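Hypothetical protein (Bacteroides caccae, PDB 4M8R) is of unknown function but folds into an N-terminal Ig-like domain followed by a WD40-like beta-propeller, a scaffold that often serves in binding. Local coordinates at residues P114-N123 / M414-N423; I305-L313 / S371-I382. One frame throughout, in Å; residues are numbered along the deposited sequence.

Contact 1 (P114-N123 / M414-N423); sequences PKDFRLYGIN and MPYNSVVWAN
Met414, a selenomethionine, lays its CE against Leu119 CD2 (3.8 Å), the two side chains roughly perpendicular. Beyond it the chain runs antiparallel to strand 118-123 and finishes a four-stranded sheet with its last strand, 419-422: the velcro-type closure of a beta-propeller, one blade sharing strands from both ends of the domain. Pro415 CD lies toward the rim of one face of the Tyr416 ring. Gly121 CA sits over the centre of the opposite face, 3.7 Å from the ring centroid, and the lack of a side chain there lets the ring lie so close; Tyr416 OH is hydrogen-bonded to Glu130 OE1. Ser418 O then takes the Ile122 N-H at 3.0 Å. Val420 and Tyr120 exchange two backbone bonds, the shorter from Val420 N to Tyr120 O (2.8 Å). Trp421 receives Leu119 CD1 squarely over its five-membered ring, 3.8 Å from the centroid; Leu119 CG, anti to the backbone N (chi1 -170°), carries the methyl there, while Trp421 NE1 is held by Thr383. Ala422 and Arg118 make another antiparallel hydrogen-bonded pair, and a water links Ala422 O to Tyr120 OH. At the C-terminus the amide of Asn423 stacks on the Phe117 ring, planes 23° apart, with OD1 held by Lys160 N, while ND2 sends a nearly straight bond (173°) to Lys115 O at 2.8 Å.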
loop_
_atom_site.group_PDB
_atom_site.type_symbol
_atom_site.label_atom_id
_atom_site.label_comp_id
_atom_site.label_asym_id
_atom_site.label_seq_id
_atom_site.Cartn_x
_atom_site.Cartn_y
_atom_site.Cartn_z
ATOM N N PRO A 114 21.427 -2.688 7.975
ATOM C CA PRO A 114 20.643 -3.750 8.610
ATOM C C PRO A 114 19.373 -3.197 9.245
ATOM O O PRO A 114 19.409 -2.124 9.839
ATOM C CB PRO A 114 21.590 -4.299 9.680
ATOM C CG PRO A 114 22.540 -3.190 9.971
ATOM C CD PRO A 114 22.685 -2.417 8.694
ATOM N N LYS A 115 18.265 -3.923 9.117
ATOM C CA LYS A 115 16.960 -3.426 9.558
ATOM C C LYS A 115 16.547 -3.893 10.960
ATOM O O LYS A 115 15.552 -3.411 11.497
ATOM C CB LYS A 115 15.876 -3.816 8.552
ATOM C CG LYS A 115 16.179 -3.423 7.110
ATOM C CD LYS A 115 15.014 -3.762 6.179
ATOM C CE LYS A 115 15.474 -4.321 4.836
ATOM N NZ LYS A 115 16.365 -3.395 4.076
ATOM N N ASP A 116 17.302 -4.816 11.552
ATOM C CA ASP A 116 16.999 -5.289 12.906
ATOM C C ASP A 116 17.257 -4.196 13.940
ATOM O O ASP A 116 18.252 -3.474 13.858
ATOM C CB ASP A 116 17.802 -6.549 13.264
ATOM C CG ASP A 116 19.306 -6.297 13.343
ATOM O OD1 ASP A 116 19.892 -5.881 12.320
ATOM O OD2 ASP A 116 19.901 -6.530 14.421
ATOM N N PHE A 117 16.359 -4.086 14.915
ATOM C CA PHE A 117 16.483 -3.073 15.952
ATOM C C PHE A 117 17.579 -3.428 16.945
ATOM O O PHE A 117 17.672 -4.559 17.387
ATOM C CB PHE A 117 15.145 -2.855 16.669
ATOM C CG PHE A 117 14.283 -1.828 16.006
ATOM C CD1 PHE A 117 13.419 -2.185 14.983
ATOM C CD2 PHE A 117 14.366 -0.493 16.381
ATOM C CE1 PHE A 117 12.640 -1.234 14.350
ATOM C CE2 PHE A 117 13.589 0.467 15.755
ATOM C CZ PHE A 117 12.727 0.095 14.735
ATOM N N ARG A 118 18.396 -2.435 17.282
ATOM C CA ARG A 118 19.538 -2.606 18.176
ATOM C C ARG A 118 19.513 -1.519 19.246
ATOM O O ARG A 118 19.052 -0.404 18.996
ATOM C CB ARG A 118 20.835 -2.536 17.370
ATOM C CG ARG A 118 20.924 -3.609 16.293
ATOM C CD ARG A 118 22.160 -3.499 15.420
ATOM N NE ARG A 118 22.165 -4.546 14.403
ATOM C CZ ARG A 118 23.103 -4.698 13.468
ATOM N NH1 ARG A 118 24.142 -3.872 13.411
ATOM N NH2 ARG A 118 23.005 -5.687 12.586
ATOM N N LEU A 119 19.993 -1.850 20.439
ATOM C CA LEU A 119 19.970 -0.919 21.560
ATOM C C LEU A 119 21.340 -0.264 21.723
ATOM O O LEU A 119 22.366 -0.955 21.756
ATOM C CB LEU A 119 19.582 -1.652 22.843
ATOM C CG LEU A 119 19.275 -0.771 24.047
ATOM C CD1 LEU A 119 18.011 0.047 23.832
ATOM C CD2 LEU A 119 19.153 -1.635 25.291
ATOM N N TYR A 120 21.346 1.064 21.830
ATOM C CA TYR A 120 22.575 1.840 21.942
ATOM C C TYR A 120 22.557 2.677 23.212
ATOM O O TYR A 120 21.534 3.257 23.558
ATOM C CB TYR A 120 22.728 2.766 20.736
ATOM C CG TYR A 120 22.766 2.055 19.405
ATOM C CD1 TYR A 120 21.591 1.688 18.758
ATOM C CD2 TYR A 120 23.977 1.752 18.789
ATOM C CE1 TYR A 120 21.621 1.034 17.540
ATOM C CE2 TYR A 120 24.018 1.098 17.569
ATOM C CZ TYR A 120 22.837 0.739 16.949
ATOM O OH TYR A 120 22.875 0.090 15.735
ATOM N N GLY A 121 23.694 2.745 23.897
ATOM C CA GLY A 121 23.828 3.548 25.114
ATOM C C GLY A 121 24.797 4.704 24.936
ATOM O O GLY A 121 25.773 4.595 24.187
ATOM N N ILE A 122 24.538 5.803 25.639
ATOM C CA ILE A 122 25.439 6.958 25.642
ATOM C C ILE A 122 26.455 6.810 26.775
ATOM O O ILE A 122 26.081 6.823 27.950
ATOM C CB ILE A 122 24.686 8.293 25.858
ATOM C CG1 ILE A 122 23.403 8.361 25.021
ATOM C CG2 ILE A 122 25.597 9.472 25.539
ATOM C CD1 ILE A 122 23.614 8.245 23.532
ATOM N N ASN A 123 27.733 6.666 26.425
ATOM C CA ASN A 123 28.795 6.577 27.423
ATOM C C ASN A 123 29.402 7.957 27.670
ATOM O O ASN A 123 30.192 8.451 26.864
ATOM C CB ASN A 123 29.874 5.591 26.974
ATOM C CG ASN A 123 30.861 5.266 28.074
ATOM O OD1 ASN A 123 31.985 5.765 28.082
ATOM N ND2 ASN A 123 30.438 4.441 29.025
HETATM N N MSE A 414 25.407 -2.033 32.015
HETATM C CA MSE A 414 24.848 -0.784 31.485
HETATM C C MSE A 414 25.328 0.475 32.176
HETATM O O MSE A 414 24.605 1.048 32.995
HETATM C CB MSE A 414 23.314 -0.859 31.570
HETATM C CG MSE A 414 22.708 -2.095 30.897
HETATM SE SE MSE A 414 22.925 -2.066 28.932
HETATM C CE MSE A 414 21.181 -1.267 28.508
ATOM N N PRO A 415 26.551 0.935 31.847
ATOM C CA PRO A 415 27.059 2.205 32.379
ATOM C C PRO A 415 26.545 3.422 31.589
ATOM O O PRO A 415 27.341 4.217 31.076
ATOM C CB PRO A 415 28.577 2.046 32.242
ATOM C CG PRO A 415 28.740 1.189 31.038
ATOM C CD PRO A 415 27.562 0.250 31.020
ATOM N N TYR A 416 25.219 3.560 31.515
ATOM C CA TYR A 416 24.560 4.592 30.709
ATOM C C TYR A 416 23.406 5.232 31.474
ATOM O O TYR A 416 22.758 4.578 32.294
ATOM C CB TYR A 416 23.967 3.992 29.425
ATOM C CG TYR A 416 24.840 3.010 28.676
ATOM C CD1 TYR A 416 26.038 3.409 28.104
ATOM C CD2 TYR A 416 24.442 1.687 28.508
ATOM C CE1 TYR A 416 26.833 2.514 27.407
ATOM C CE2 TYR A 416 25.232 0.783 27.809
ATOM C CZ TYR A 416 26.424 1.204 27.262
ATOM O OH TYR A 416 27.211 0.318 26.569
ATOM N N ASN A 417 23.140 6.503 31.179
ATOM C CA ASN A 417 21.916 7.182 31.635
ATOM C C ASN A 417 20.853 7.253 30.543
ATOM O O ASN A 417 19.668 7.422 30.837
ATOM C CB ASN A 417 22.221 8.604 32.127
ATOM C CG ASN A 417 22.601 8.650 33.594
ATOM O OD1 ASN A 417 21.954 8.024 34.434
ATOM N ND2 ASN A 417 23.646 9.407 33.913
ATOM N N SER A 418 21.283 7.146 29.290
ATOM C CA SER A 418 20.368 7.141 28.158
ATOM C C SER A 418 20.656 5.949 27.268
ATOM O O SER A 418 21.810 5.686 26.918
ATOM C CB SER A 418 20.516 8.427 27.350
ATOM O OG SER A 418 20.366 9.562 28.179
ATOM N N VAL A 419 19.600 5.221 26.918
ATOM C CA VAL A 419 19.681 4.195 25.883
ATOM C C VAL A 419 18.583 4.438 24.861
ATOM O O VAL A 419 17.556 5.035 25.178
ATOM C CB VAL A 419 19.563 2.764 26.446
ATOM C CG1 VAL A 419 20.780 2.432 27.294
ATOM C CG2 VAL A 419 18.273 2.579 27.235
ATOM N N VAL A 420 18.805 3.964 23.642
ATOM C CA VAL A 420 17.874 4.187 22.549
ATOM C C VAL A 420 17.834 2.987 21.617
ATOM O O VAL A 420 18.872 2.444 21.245
ATOM C CB VAL A 420 18.243 5.471 21.761
ATOM C CG1 VAL A 420 19.707 5.454 21.327
ATOM C CG2 VAL A 420 17.329 5.652 20.558
ATOM N N TRP A 421 16.627 2.565 21.257
ATOM C CA TRP A 421 16.444 1.567 20.208
ATOM C C TRP A 421 16.587 2.242 18.843
ATOM O O TRP A 421 16.095 3.354 18.643
ATOM C CB TRP A 421 15.057 0.935 20.306
ATOM C CG TRP A 421 14.923 -0.159 21.328
ATOM C CD1 TRP A 421 14.172 -0.129 22.463
ATOM C CD2 TRP A 421 15.540 -1.450 21.287
ATOM N NE1 TRP A 421 14.285 -1.316 23.134
ATOM C CE2 TRP A 421 15.118 -2.145 22.437
ATOM C CE3 TRP A 421 16.407 -2.083 20.392
ATOM C CZ2 TRP A 421 15.534 -3.448 22.721
ATOM C CZ3 TRP A 421 16.824 -3.378 20.674
ATOM C CH2 TRP A 421 16.386 -4.048 21.830
ATOM N N ALA A 422 17.251 1.575 17.904
ATOM C CA ALA A 422 17.445 2.157 16.578
ATOM C C ALA A 422 17.671 1.133 15.488
ATOM O O ALA A 422 18.223 0.062 15.728
ATOM C CB ALA A 422 18.606 3.134 16.597
ATOM N N ASN A 423 17.201 1.474 14.292
ATOM C CA ASN A 423 17.614 0.807 13.063
ATOM C C ASN A 423 17.686 1.832 11.929
ATOM O O ASN A 423 17.576 3.043 12.181
ATOM C CB ASN A 423 16.677 -0.353 12.708
ATOM C CG ASN A 423 15.318 0.110 12.215
ATOM O OD1 ASN A 423 14.941 1.270 12.377
ATOM N ND2 ASN A 423 14.580 -0.801 11.599
ATOM O OXT ASN A 423 17.855 1.480 10.757
HETATM O O HOH W 1 18.633 0.223 8.700
HETATM O O HOH W 2 20.751 -0.006 14.396
HETATM O O HOH W 3 23.864 8.125 29.333
#

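Contact 2 (I305-L313 / S371-I382); sequences IPFYFGMAL and SITNRLDRIGTI. With EDO (1,2-ethanediol), chain H.
Ile305 CG2 meets Ile372 CD1 at 4.1 Å where the inner edges of two neighbouring propeller blades face each other. Strands 305-310 and 371-373 run the same way, 24° apart, but their axes come no closer than 7.7 Å, so side chains rather than strand pairing fill the space between them. Ile372 is the first bump, pushing CG2 and CD1 against Phe307 CB as well as Ile305. Beside it sits a 1,2-ethanediol, probably from the crystallisation liquor, whose O2 takes the Tyr308 N-H.

Asn374 forms the next filling. The CB of Tyr308 starts away from the other segment, yet CG lies between the backbone N and the carbonyl carbon (chi1 74°) and the ring swings back beneath the asparagine amide. The two planes are 12° apart, with ND2 4.0 Å above the ring centre, and that same nitrogen donates to Tyr308 O at 2.7 Å. With an alanine here, Tyr308 O would probably lose this donor and the ring face its amide cover. Further on, Ile382 presses CG2 onto the middle of the Phe309 ring, 3.9 Å from its centroid, while the ring edge abuts the Gly380 backbone. Gly380, at a positive phi that favours glycine, gives its N-H to Gly310 O (2.8 Å), and the selenium of Met311 rests on its CA. The side chains of Leu313 and Ile379 cross at about a right angle, with Leu313 CD2 4.0 Å from Ile379 CG2.

Both direct hydrogen bonds end on main-chain carbonyls of 305-313, and no ion pair crosses; between these segments apolar fit is thus supplemented by those two bonds and by a water that takes the Gly310 N-H and donates to Thr381 O.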
loop_
_atom_site.group_PDB
_atom_site.type_symbol
_atom_site.label_atom_id
_atom_site.label_comp_id
_atom_site.label_asym_id
_atom_site.label_seq_id
_atom_site.Cartn_x
_atom_site.Cartn_y
_atom_site.Cartn_z
ATOM N N ILE A 305 9.353 11.934 32.641
ATOM C CA ILE A 305 9.705 11.601 31.270
ATOM C C ILE A 305 8.433 11.224 30.513
ATOM O O ILE A 305 7.720 10.312 30.929
ATOM C CB ILE A 305 10.688 10.417 31.218
ATOM C CG1 ILE A 305 11.899 10.682 32.121
ATOM C CG2 ILE A 305 11.139 10.161 29.782
ATOM C CD1 ILE A 305 12.816 9.485 32.281
ATOM N N PRO A 306 8.143 11.917 29.399
ATOM C CA PRO A 306 7.004 11.506 28.589
ATOM C C PRO A 306 7.287 10.202 27.843
ATOM O O PRO A 306 8.440 9.912 27.524
ATOM C CB PRO A 306 6.839 12.657 27.582
ATOM C CG PRO A 306 7.747 13.748 28.035
ATOM C CD PRO A 306 8.827 13.086 28.825
ATOM N N PHE A 307 6.242 9.431 27.565
ATOM C CA PHE A 307 6.391 8.212 26.778
ATOM C C PHE A 307 5.173 7.957 25.908
ATOM O O PHE A 307 4.137 8.597 26.067
ATOM C CB PHE A 307 6.619 7.009 27.696
ATOM C CG PHE A 307 5.452 6.703 28.593
ATOM C CD1 PHE A 307 4.385 5.945 28.132
ATOM C CD2 PHE A 307 5.419 7.174 29.895
ATOM C CE1 PHE A 307 3.308 5.666 28.955
ATOM C CE2 PHE A 307 4.346 6.892 30.722
ATOM C CZ PHE A 307 3.287 6.143 30.254
ATOM N N TYR A 308 5.320 7.017 24.982
ATOM C CA TYR A 308 4.187 6.510 24.226
ATOM C C TYR A 308 4.315 5.016 23.993
ATOM O O TYR A 308 5.418 4.484 23.957
ATOM C CB TYR A 308 4.056 7.235 22.884
ATOM C CG TYR A 308 5.072 6.846 21.836
ATOM C CD1 TYR A 308 6.329 7.447 21.792
ATOM C CD2 TYR A 308 4.763 5.896 20.867
ATOM C CE1 TYR A 308 7.255 7.105 20.819
ATOM C CE2 TYR A 308 5.679 5.545 19.892
ATOM C CZ TYR A 308 6.925 6.148 19.875
ATOM O OH TYR A 308 7.832 5.788 18.910
ATOM N N PHE A 309 3.172 4.352 23.855
ATOM C CA PHE A 309 3.105 2.984 23.345
ATOM C C PHE A 309 2.567 3.040 21.920
ATOM O O PHE A 309 1.510 3.612 21.696
ATOM C CB PHE A 309 2.127 2.143 24.164
ATOM C CG PHE A 309 2.605 1.790 25.539
ATOM C CD1 PHE A 309 2.395 2.652 26.601
ATOM C CD2 PHE A 309 3.223 0.569 25.780
ATOM C CE1 PHE A 309 2.816 2.314 27.877
ATOM C CE2 PHE A 309 3.648 0.227 27.052
ATOM C CZ PHE A 309 3.444 1.101 28.105
ATOM N N GLY A 310 3.286 2.455 20.970
ATOM C CA GLY A 310 2.768 2.276 19.616
ATOM C C GLY A 310 1.940 1.006 19.569
ATOM O O GLY A 310 2.477 -0.085 19.749
HETATM N N MSE A 311 0.634 1.144 19.344
HETATM C CA MSE A 311 -0.299 0.006 19.416
HETATM C C MSE A 311 -0.474 -0.708 18.096
HETATM O O MSE A 311 -1.191 -1.703 18.020
HETATM C CB MSE A 311 -1.651 0.498 19.920
HETATM C CG MSE A 311 -1.532 1.239 21.249
HETATM SE SE MSE A 311 -0.733 0.106 22.642
HETATM C CE MSE A 311 -2.116 -1.292 22.762
ATOM N N ALA A 312 0.167 -0.194 17.047
ATOM C CA ALA A 312 0.286 -0.896 15.769
ATOM C C ALA A 312 1.593 -0.486 15.109
ATOM O O ALA A 312 2.222 0.487 15.527
ATOM C CB ALA A 312 -0.880 -0.560 14.860
ATOM N N LEU A 313 2.000 -1.222 14.082
ATOM C CA LEU A 313 3.208 -0.875 13.327
ATOM C C LEU A 313 2.937 0.373 12.480
ATOM O O LEU A 313 1.875 0.474 11.861
ATOM C CB LEU A 313 3.637 -2.036 12.429
ATOM C CG LEU A 313 3.949 -3.363 13.131
ATOM C CD1 LEU A 313 4.020 -4.501 12.121
ATOM C CD2 LEU A 313 5.241 -3.272 13.927
ATOM N N SER A 371 15.753 6.384 31.579
ATOM C CA SER A 371 15.568 6.420 30.142
ATOM C C SER A 371 14.379 5.556 29.748
ATOM O O SER A 371 14.118 4.525 30.371
ATOM C CB SER A 371 16.827 5.925 29.433
ATOM O OG SER A 371 16.822 6.290 28.064
ATOM N N ILE A 372 13.651 6.004 28.725
ATOM C CA ILE A 372 12.571 5.229 28.116
ATOM C C ILE A 372 12.736 5.298 26.603
ATOM O O ILE A 372 13.050 6.352 26.056
ATOM C CB ILE A 372 11.176 5.781 28.491
ATOM C CG1 ILE A 372 11.026 5.894 30.010
ATOM C CG2 ILE A 372 10.076 4.889 27.923
ATOM C CD1 ILE A 372 9.670 6.390 30.459
ATOM N N THR A 373 12.506 4.176 25.931
ATOM C CA THR A 373 12.615 4.128 24.477
ATOM C C THR A 373 11.801 2.954 23.918
ATOM O O THR A 373 11.377 2.082 24.677
ATOM C CB THR A 373 14.095 4.069 24.047
ATOM O OG1 THR A 373 14.194 4.112 22.618
ATOM C CG2 THR A 373 14.781 2.816 24.601
ATOM N N ASN A 374 11.571 2.949 22.601
ATOM C CA ASN A 374 10.627 2.020 21.979
ATOM C C ASN A 374 11.254 1.199 20.870
ATOM O O ASN A 374 11.930 1.741 20.001
ATOM C CB ASN A 374 9.447 2.781 21.375
ATOM C CG ASN A 374 8.688 3.598 22.397
ATOM O OD1 ASN A 374 9.189 4.599 22.896
ATOM N ND2 ASN A 374 7.467 3.183 22.699
ATOM N N ARG A 375 11.010 -0.106 20.897
ATOM C CA ARG A 375 11.437 -0.994 19.831
ATOM C C ARG A 375 10.252 -1.179 18.892
ATOM O O ARG A 375 9.271 -1.838 19.245
ATOM C CB ARG A 375 11.892 -2.344 20.394
ATOM C CG ARG A 375 12.874 -3.054 19.475
ATOM C CD ARG A 375 12.810 -4.568 19.554
ATOM N NE ARG A 375 13.177 -5.097 20.861
ATOM C CZ ARG A 375 13.657 -6.320 21.075
ATOM N NH1 ARG A 375 13.863 -7.160 20.065
ATOM N NH2 ARG A 375 13.950 -6.699 22.312
ATOM N N LEU A 376 10.342 -0.599 17.698
ATOM C CA LEU A 376 9.173 -0.480 16.825
ATOM C C LEU A 376 8.831 -1.708 15.985
ATOM O O LEU A 376 7.831 -1.684 15.282
ATOM C CB LEU A 376 9.305 0.758 15.933
ATOM C CG LEU A 376 9.473 2.080 16.693
ATOM C CD1 LEU A 376 9.534 3.248 15.719
ATOM C CD2 LEU A 376 8.349 2.274 17.702
ATOM N N ASP A 377 9.634 -2.772 16.058
ATOM C CA ASP A 377 9.219 -4.087 15.506
ATOM C C ASP A 377 8.391 -4.889 16.519
ATOM O O ASP A 377 7.916 -5.978 16.217
ATOM C CB ASP A 377 10.408 -4.919 14.974
ATOM C CG ASP A 377 11.488 -5.180 16.021
ATOM O OD1 ASP A 377 11.392 -4.637 17.135
ATOM O OD2 ASP A 377 12.450 -5.917 15.716
ATOM N N ARG A 378 8.243 -4.346 17.724
ATOM C CA ARG A 378 7.264 -4.825 18.692
ATOM C C ARG A 378 6.082 -3.877 18.659
ATOM O O ARG A 378 6.191 -2.763 18.146
ATOM C CB ARG A 378 7.860 -4.838 20.101
ATOM C CG ARG A 378 9.050 -5.765 20.267
ATOM C CD ARG A 378 8.621 -7.215 20.126
ATOM N NE ARG A 378 9.684 -8.150 20.481
ATOM C CZ ARG A 378 10.639 -8.573 19.655
ATOM N NH1 ARG A 378 10.704 -8.150 18.390
ATOM N NH2 ARG A 378 11.545 -9.432 20.101
ATOM N N ILE A 379 4.960 -4.319 19.217
ATOM C CA ILE A 379 3.806 -3.455 19.412
ATOM C C ILE A 379 3.428 -3.448 20.887
ATOM O O ILE A 379 3.540 -4.466 21.567
ATOM C CB ILE A 379 2.595 -3.880 18.551
ATOM C CG1 ILE A 379 2.267 -5.368 18.741
ATOM C CG2 ILE A 379 2.869 -3.587 17.079
ATOM C CD1 ILE A 379 0.923 -5.772 18.168
ATOM N N GLY A 380 3.008 -2.289 21.377
ATOM C CA GLY A 380 2.518 -2.153 22.744
ATOM C C GLY A 380 3.543 -2.412 23.831
ATOM O O GLY A 380 3.208 -2.961 24.879
ATOM N N THR A 381 4.791 -2.017 23.596
ATOM C CA THR A 381 5.823 -2.127 24.625
ATOM C C THR A 381 6.645 -0.853 24.729
ATOM O O THR A 381 6.747 -0.082 23.774
ATOM C CB THR A 381 6.794 -3.303 24.379
ATOM O OG1 THR A 381 7.643 -3.010 23.264
ATOM C CG2 THR A 381 6.039 -4.598 24.114
ATOM N N ILE A 382 7.218 -0.648 25.907
ATOM C CA ILE A 382 8.266 0.339 26.107
ATOM C C ILE A 382 9.457 -0.359 26.735
ATOM O O ILE A 382 9.312 -1.401 27.379
ATOM C CB ILE A 382 7.822 1.505 27.009
ATOM C CG1 ILE A 382 7.316 1.005 28.366
ATOM C CG2 ILE A 382 6.743 2.320 26.313
ATOM C CD1 ILE A 382 7.055 2.119 29.360
HETATM C C1 EDO H . 9.743 8.240 25.117
HETATM O O1 EDO H . 11.039 8.694 24.718
HETATM C C2 EDO H . 9.383 7.021 24.280
HETATM O O2 EDO H . 8.141 6.442 24.704
HETATM O O HOH W 4 5.647 0.892 21.173
#

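Contact 1 closes the propeller ring within one blade, whereas contact 2 joins the two blades that precede it; segment 371-382 belongs to the middle one and touches both neighbours. The centres of the two contacts are 14 Å apart. Ser371 OG lies 3.2 Å from Val419 N and Thr373 OG1 3.2 Å from Trp421 N, both probable hydrogen bonds, so side chains of one inner strand reach the backbone of the next. Trp421 CB also packs on Asn374 O at 3.2 Å. Both contacts reach the second subunit: Lys115 packs on Ile379 of that subunit, and Ile379 on its Lys115. No active site is known here; the ethanediol lies at contact 2.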